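Local structure of MdcE (Pseudomonas aeruginosa, 5VIP) at residues D54-R59 / A101-A106; G145-G150 / A252-G257. The protein is the gamma subunit of a biotin-independent malonate decarboxylase and probably acts as a transferase in that enzyme. All coordinates share one frame; numbering follows the deposited sequence.

Interaction 1: residues D54-R59 / A101-A106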
ATOM      1  N   ASP A  54     -13.075  -8.539  25.464  1.00 42.12           N
ATOM      2  CA  ASP A  54     -13.800  -9.792  25.654  1.00 43.02           C
ATOM      3  C   ASP A  54     -12.875 -10.901  26.135  1.00 40.85           C
ATOM      4  O   ASP A  54     -13.051 -12.064  25.772  1.00 41.28           O
ATOM      5  CB  ASP A  54     -14.496 -10.223  24.358  1.00 47.86           C
ATOM      6  CG  ASP A  54     -15.748  -9.422  24.070  1.00 54.67           C
ATOM      7  OD1 ASP A  54     -15.958  -8.374  24.727  1.00 55.76           O
ATOM      8  OD2 ASP A  54     -16.517  -9.839  23.172  1.00 55.94           O
ATOM      9  N   GLY A  55     -11.884 -10.533  26.942  1.00 37.27           N
ATOM     10  CA  GLY A  55     -10.909 -11.483  27.442  1.00 35.94           C
ATOM     11  C   GLY A  55      -9.854 -11.867  26.419  1.00 40.93           C
ATOM     12  O   GLY A  55      -9.006 -12.717  26.691  1.00 43.22           O
ATOM     13  N   TYR A  56      -9.905 -11.248  25.238  1.00 37.99           N
ATOM     14  CA  TYR A  56      -8.932 -11.537  24.183  1.00 33.71           C
ATOM     15  C   TYR A  56      -7.852 -10.456  24.138  1.00 30.71           C
ATOM     16  O   TYR A  56      -8.166  -9.268  24.182  1.00 32.12           O
ATOM     17  CB  TYR A  56      -9.625 -11.663  22.814  1.00 33.15           C
ATOM     18  CG  TYR A  56      -8.762 -12.359  21.786  1.00 35.07           C
ATOM     19  CD1 TYR A  56      -7.892 -11.639  20.973  1.00 30.84           C
ATOM     20  CD2 TYR A  56      -8.786 -13.739  21.657  1.00 33.86           C
ATOM     21  CE1 TYR A  56      -7.087 -12.281  20.054  1.00 30.16           C
ATOM     22  CE2 TYR A  56      -7.992 -14.386  20.739  1.00 32.55           C
ATOM     23  CZ  TYR A  56      -7.143 -13.653  19.940  1.00 30.20           C
ATOM     24  OH  TYR A  56      -6.346 -14.304  19.029  1.00 31.59           O
ATOM     25  N   PRO A  57      -6.572 -10.866  24.044  1.00 28.17           N
ATOM     26  CA  PRO A  57      -5.459  -9.905  24.007  1.00 25.89           C
ATOM     27  C   PRO A  57      -5.505  -9.008  22.761  1.00 25.24           C
ATOM     28  O   PRO A  57      -5.669  -9.528  21.664  1.00 30.50           O
ATOM     29  CB  PRO A  57      -4.214 -10.804  23.990  1.00 27.07           C
ATOM     30  CG  PRO A  57      -4.697 -12.122  23.446  1.00 27.42           C
ATOM     31  CD  PRO A  57      -6.103 -12.262  23.955  1.00 30.07           C
ATOM     32  N   VAL A  58      -5.392  -7.692  22.936  1.00 24.47           N
ATOM     33  CA  VAL A  58      -5.376  -6.765  21.802  1.00 27.78           C
ATOM     34  C   VAL A  58      -4.292  -5.698  21.946  1.00 28.88           C
ATOM     35  O   VAL A  58      -3.846  -5.388  23.052  1.00 27.62           O
ATOM     36  CB  VAL A  58      -6.744  -6.048  21.607  1.00 24.93           C
ATOM     37  CG1 VAL A  58      -7.890  -7.041  21.629  1.00 29.46           C
ATOM     38  CG2 VAL A  58      -6.960  -4.977  22.656  1.00 26.53           C
ATOM     39  N   ARG A  59      -3.868  -5.137  20.817  1.00 24.01           N
ATOM     40  CA  ARG A  59      -2.987  -3.979  20.824  1.00 22.67           C
ATOM     41  C   ARG A  59      -3.620  -2.882  19.974  1.00 24.68           C
ATOM     42  O   ARG A  59      -3.940  -3.102  18.801  1.00 23.49           O
ATOM     43  CB  ARG A  59      -1.587  -4.352  20.312  1.00 22.55           C
ATOM     44  CG  ARG A  59      -0.675  -3.163  20.010  1.00 19.70           C
ATOM     45  CD  ARG A  59       0.764  -3.631  19.739  1.00 23.83           C
ATOM     46  NE  ARG A  59       1.442  -4.014  20.979  1.00 24.40           N
ATOM     47  CZ  ARG A  59       2.763  -4.106  21.132  1.00 29.41           C
ATOM     48  NH1 ARG A  59       3.583  -3.856  20.113  1.00 24.30           N
ATOM     49  NH2 ARG A  59       3.268  -4.444  22.316  1.00 24.63           N
ATOM     50  N   ALA A 101       2.694 -18.022  21.135  1.00 44.57           N
ATOM     51  CA  ALA A 101       1.467 -17.920  21.918  1.00 40.34           C
ATOM     52  C   ALA A 101       0.308 -18.685  21.284  1.00 44.66           C
ATOM     53  O   ALA A 101       0.214 -18.783  20.060  1.00 43.02           O
ATOM     54  CB  ALA A 101       1.096 -16.451  22.112  1.00 41.86           C
ATOM     55  N   PRO A 102      -0.581 -19.238  22.127  1.00 49.70           N
ATOM     56  CA  PRO A 102      -1.803 -19.892  21.645  1.00 45.46           C
ATOM     57  C   PRO A 102      -2.781 -18.877  21.065  1.00 42.35           C
ATOM     58  O   PRO A 102      -3.628 -19.224  20.247  1.00 50.55           O
ATOM     59  CB  PRO A 102      -2.372 -20.548  22.907  1.00 42.90           C
ATOM     60  CG  PRO A 102      -1.853 -19.701  24.031  1.00 47.50           C
ATOM     61  CD  PRO A 102      -0.473 -19.282  23.597  1.00 49.39           C
ATOM     62  N   ARG A 103      -2.654 -17.627  21.498  1.00 40.84           N
ATOM     63  CA  ARG A 103      -3.512 -16.551  21.022  1.00 38.24           C
ATOM     64  C   ARG A 103      -2.685 -15.391  20.475  1.00 34.79           C
ATOM     65  O   ARG A 103      -1.992 -14.709  21.232  1.00 37.17           O
ATOM     66  CB  ARG A 103      -4.403 -16.031  22.150  1.00 38.66           C
ATOM     67  CG  ARG A 103      -5.499 -16.965  22.626  1.00 41.13           C
ATOM     68  CD  ARG A 103      -5.979 -16.490  23.994  1.00 39.47           C
ATOM     69  NE  ARG A 103      -7.411 -16.683  24.173  1.00 47.15           N
ATOM     70  CZ  ARG A 103      -8.146 -15.997  25.041  1.00 47.80           C
ATOM     71  NH1 ARG A 103      -7.574 -15.077  25.810  1.00 42.32           N
ATOM     72  NH2 ARG A 103      -9.450 -16.232  25.143  1.00 55.14           N
ATOM     73  N   LYS A 104      -2.759 -15.162  19.168  1.00 33.41           N
ATOM     74  CA  LYS A 104      -2.136 -13.983  18.571  1.00 30.68           C
ATOM     75  C   LYS A 104      -2.976 -12.758  18.911  1.00 26.29           C
ATOM     76  O   LYS A 104      -4.179 -12.757  18.678  1.00 26.73           O
ATOM     77  CB  LYS A 104      -2.021 -14.124  17.052  1.00 30.32           C
ATOM     78  CG  LYS A 104      -1.558 -15.476  16.563  1.00 32.68           C
ATOM     79  CD  LYS A 104      -0.102 -15.705  16.864  1.00 33.94           C
ATOM     80  CE  LYS A 104       0.459 -16.796  15.980  1.00 35.40           C
ATOM     81  NZ  LYS A 104       1.942 -16.815  16.080  1.00 36.28           N
ATOM     82  N   ARG A 105      -2.351 -11.715  19.445  1.00 23.86           N
ATOM     83  CA  ARG A 105      -3.109 -10.555  19.879  1.00 24.50           C
ATOM     84  C   ARG A 105      -3.740  -9.843  18.686  1.00 26.66           C
ATOM     85  O   ARG A 105      -3.185  -9.832  17.578  1.00 23.97           O
ATOM     86  CB  ARG A 105      -2.223  -9.593  20.672  1.00 26.48           C
ATOM     87  CG  ARG A 105      -1.367  -8.668  19.827  1.00 24.52           C
ATOM     88  CD  ARG A 105      -0.342  -7.980  20.703  1.00 28.91           C
ATOM     89  NE  ARG A 105       0.598  -8.944  21.266  1.00 27.07           N
ATOM     90  CZ  ARG A 105       1.552  -8.637  22.135  1.00 27.76           C
ATOM     91  NH1 ARG A 105       1.691  -7.387  22.562  1.00 27.79           N
ATOM     92  NH2 ARG A 105       2.362  -9.585  22.582  1.00 28.34           N
ATOM     93  N   ALA A 106      -4.917  -9.271  18.909  1.00 23.05           N
ATOM     94  CA  ALA A 106      -5.574  -8.526  17.849  1.00 24.55           C
ATOM     95  C   ALA A 106      -4.854  -7.202  17.673  1.00 23.05           C
ATOM     96  O   ALA A 106      -4.331  -6.632  18.633  1.00 21.57           O
ATOM     97  CB  ALA A 106      -7.053  -8.309  18.156  1.00 23.82           C
TER
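Val58 and Ala106 form a parallel beta bridge, with Ala106 N donating to Pro57 O (2.9 Å) and Arg59 N to Ala106 O (2.7 Å), so that Ala106 bonds to the residues on either side of Val58, the pattern of a parallel pair. This is where strand 106-113 joins strand 56-63, the first parallel pair of the mixed sheet, at the end of a beta-alpha-beta crossover through helix 81-97. Arg105 CA to Pro57 O and Val58 CA to Ala106 O add CA-H...O contacts beside the bonds, and on one face of the sheet Val58 CG1 packs on Ala106 CB.

Before the bridge the chains splay apart and side chains take over. The Tyr56 ring leaves its strand with CG anti to the backbone N (chi1 -163°), which carries the hydroxyl across to donate to Lys104 O at 2.7 Å. Arg103 runs past the ring in the opposite direction; Tyr56 CD2 lies over the centre of its guanidinium, whose plane is turned 48° from that of the ring. Arg59 NH2 and Arg105 NH1 come within 3.3 Å with perpendicular guanidinium planes, gathered round Asp50, whose carboxylate forms a salt bridge with each; Glu93 adds a second to Arg59 and Asp98 one to Arg105. At the exposed end, Arg103 NH1 reaches Gly55 O at 2.9 Å along a bent path, 140° at the hydrogen.

Interaction 2: residues G145-G150 / A252-G257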
ATOM      1  N   GLY A 145      -1.964 -14.876  11.443  1.00 23.47           N
ATOM      2  CA  GLY A 145      -3.102 -15.171  12.290  1.00 23.02           C
ATOM      3  C   GLY A 145      -3.491 -14.114  13.311  1.00 26.69           C
ATOM      4  O   GLY A 145      -4.367 -14.353  14.135  1.00 23.76           O
ATOM      5  N   HIS A 146      -2.855 -12.948  13.280  1.00 22.64           N
ATOM      6  CA  HIS A 146      -3.335 -11.843  14.108  1.00 24.36           C
ATOM      7  C   HIS A 146      -4.598 -11.250  13.507  1.00 23.91           C
ATOM      8  O   HIS A 146      -4.611 -10.874  12.334  1.00 21.41           O
ATOM      9  CB  HIS A 146      -2.277 -10.752  14.251  1.00 21.29           C
ATOM     10  CG  HIS A 146      -1.080 -11.170  15.044  1.00 25.24           C
ATOM     11  ND1 HIS A 146      -0.916 -10.839  16.372  1.00 27.30           N
ATOM     12  CD2 HIS A 146       0.016 -11.888  14.695  1.00 24.87           C
ATOM     13  CE1 HIS A 146       0.231 -11.335  16.807  1.00 27.72           C
ATOM     14  NE2 HIS A 146       0.816 -11.973  15.808  1.00 25.25           N
ATOM     15  N   PRO A 147      -5.684 -11.176  14.300  1.00 20.74           N
ATOM     16  CA  PRO A 147      -6.841 -10.456  13.774  1.00 21.69           C
ATOM     17  C   PRO A 147      -6.515  -8.974  13.668  1.00 22.63           C
ATOM     18  O   PRO A 147      -6.075  -8.374  14.650  1.00 26.19           O
ATOM     19  CB  PRO A 147      -7.937 -10.722  14.816  1.00 25.13           C
ATOM     20  CG  PRO A 147      -7.475 -11.962  15.552  1.00 25.74           C
ATOM     21  CD  PRO A 147      -5.979 -11.865  15.569  1.00 25.54           C
ATOM     22  N   LEU A 148      -6.695  -8.401  12.481  1.00 18.48           N
ATOM     23  CA  LEU A 148      -6.539  -6.962  12.294  1.00 19.67           C
ATOM     24  C   LEU A 148      -7.880  -6.329  12.043  1.00 17.65           C
ATOM     25  O   LEU A 148      -8.612  -6.751  11.143  1.00 21.82           O
ATOM     26  CB  LEU A 148      -5.641  -6.626  11.106  1.00 20.10           C
ATOM     27  CG  LEU A 148      -4.132  -6.587  11.220  1.00 22.64           C
ATOM     28  CD1 LEU A 148      -3.609  -7.959  11.629  1.00 25.60           C
ATOM     29  CD2 LEU A 148      -3.596  -6.183   9.845  1.00 18.74           C
ATOM     30  N   ILE A 149      -8.181  -5.297  12.815  1.00 19.80           N
ATOM     31  CA  ILE A 149      -9.406  -4.541  12.628  1.00 19.98           C
ATOM     32  C   ILE A 149      -9.061  -3.083  12.455  1.00 19.28           C
ATOM     33  O   ILE A 149      -8.326  -2.503  13.271  1.00 15.98           O
ATOM     34  CB  ILE A 149     -10.382  -4.709  13.831  1.00 20.41           C
ATOM     35  CG1 ILE A 149     -10.750  -6.185  14.012  1.00 20.42           C
ATOM     36  CG2 ILE A 149     -11.626  -3.894  13.610  1.00 20.66           C
ATOM     37  CD1 ILE A 149     -11.362  -6.510  15.358  1.00 26.00           C
ATOM     38  N   GLY A 150      -9.595  -2.482  11.394  1.00 17.91           N
ATOM     39  CA  GLY A 150      -9.394  -1.064  11.165  1.00 16.31           C
ATOM     40  C   GLY A 150     -10.624  -0.275  11.591  1.00 19.82           C
ATOM     41  O   GLY A 150     -11.712  -0.498  11.065  1.00 19.12           O
ATOM     42  N   ALA A 252     -14.574 -11.859  16.871  1.00 30.05           N
ATOM     43  CA  ALA A 252     -15.222 -13.165  16.835  1.00 30.13           C
ATOM     44  C   ALA A 252     -15.415 -13.646  15.404  1.00 25.71           C
ATOM     45  O   ALA A 252     -15.210 -14.824  15.106  1.00 32.11           O
ATOM     46  CB  ALA A 252     -16.574 -13.110  17.568  1.00 30.81           C
ATOM     47  N   ASP A 253     -15.803 -12.731  14.518  1.00 28.21           N
ATOM     48  CA  ASP A 253     -16.058 -13.064  13.116  1.00 29.06           C
ATOM     49  C   ASP A 253     -14.783 -13.469  12.359  1.00 30.44           C
ATOM     50  O   ASP A 253     -14.828 -14.298  11.448  1.00 28.90           O
ATOM     51  CB  ASP A 253     -16.736 -11.878  12.411  1.00 27.08           C
ATOM     52  CG  ASP A 253     -17.195 -12.223  11.012  1.00 36.17           C
ATOM     53  OD1 ASP A 253     -18.232 -12.907  10.875  1.00 40.31           O
ATOM     54  OD2 ASP A 253     -16.519 -11.818  10.046  1.00 30.36           O
ATOM     55  N   ILE A 254     -13.651 -12.887  12.745  1.00 25.86           N
ATOM     56  CA  ILE A 254     -12.368 -13.176  12.099  1.00 26.33           C
ATOM     57  C   ILE A 254     -11.781 -14.511  12.543  1.00 27.73           C
ATOM     58  O   ILE A 254     -11.357 -15.321  11.715  1.00 28.74           O
ATOM     59  CB  ILE A 254     -11.332 -12.068  12.400  1.00 23.28           C
ATOM     60  CG1 ILE A 254     -11.755 -10.756  11.756  1.00 19.94           C
ATOM     61  CG2 ILE A 254      -9.927 -12.480  11.936  1.00 24.37           C
ATOM     62  CD1 ILE A 254     -11.129  -9.523  12.417  1.00 20.58           C
ATOM     63  N   LEU A 255     -11.759 -14.731  13.856  1.00 28.19           N
ATOM     64  CA  LEU A 255     -11.035 -15.857  14.448  1.00 34.76           C
ATOM     65  C   LEU A 255     -11.391 -17.215  13.831  1.00 35.35           C
ATOM     66  O   LEU A 255     -12.564 -17.561  13.688  1.00 32.68           O
ATOM     67  CB  LEU A 255     -11.272 -15.892  15.956  1.00 31.10           C
ATOM     68  CG  LEU A 255     -10.525 -14.823  16.752  1.00 28.54           C
ATOM     69  CD1 LEU A 255     -11.069 -14.727  18.178  1.00 33.55           C
ATOM     70  CD2 LEU A 255      -9.034 -15.121  16.758  1.00 32.75           C
ATOM     71  N   GLY A 256     -10.353 -17.953  13.444  1.00 36.67           N
ATOM     72  CA  GLY A 256     -10.496 -19.284  12.881  1.00 41.90           C
ATOM     73  C   GLY A 256     -10.825 -19.292  11.403  1.00 42.42           C
ATOM     74  O   GLY A 256     -10.756 -20.336  10.751  1.00 44.85           O
ATOM     75  N   GLY A 257     -11.181 -18.124  10.872  1.00 40.52           N
ATOM     76  CA  GLY A 257     -11.602 -18.002   9.488  1.00 37.45           C
ATOM     77  C   GLY A 257     -10.461 -17.702   8.536  1.00 35.04           C
ATOM     78  O   GLY A 257      -9.295 -17.660   8.936  1.00 35.72           O
TER
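Ile254, at the C-terminal end of helix 237-254, points its side chain at the start of strand 148-152 and adds a branched residue to the seat of the helix on the sheet. From CB the two branches part. CG2, anti to the backbone N, ends against Pro147, 3.9 Å from its CB. The longer branch leaves beside the backbone N (chi1 -66°) and extends through CG1 to CD1, which meets Ile149 CG1 at 3.7 Å and lies 4.0 Å from Leu148 O. One side chain thus spans Pro147 to Ile149, with the two isoleucines crossing at a slant.

Leu255 adds a second touch: its CD2 rests 3.7 Å from Pro147 CG, so the proline ring meets both neighbours. Ile254 opens a type II beta turn, closed by a bond from Gly257 N to Ile254 O, with Leu255 second and Gly256 third, at the positive phi this position takes. Leu251 and Leu247, on earlier turns of the helix, continue the apolar layer over Pro147 and Ile149 respectively. The side chains meet through carbon alone, and Leu148 O makes only a van der Waals contact with Ile254 CD1, so the attachment depends on shape and on burial from water, while backbone bonds of Pro147, Ile149 and Gly150 go to the flanking strands and Leu148 N goes to Asn169 OD1.

How the interactions relate
Interactions 1 and 2 have centres about 10 Å apart and involve three successive strands of one mixed sheet, 56-63, 106-113 and 148-152, at the ends where these begin. They follow in series along the chain: 54-59 with 101-106 closes before 145-150 with 252-257 opens. One joins strands within the sheet; the other seats helix 237-254 on it. They also touch directly, His146 ND1 lying 2.8 Å from Arg105 O in a probable hydrogen bond, and Leu255 CD2 packing 3.6 Å from Tyr56 OH. Leu251 contacts Tyr56, Ala106 and Pro147, so the same helix links both sites, and strand pairing and helix packing meet at one end of the sheet's inner strands.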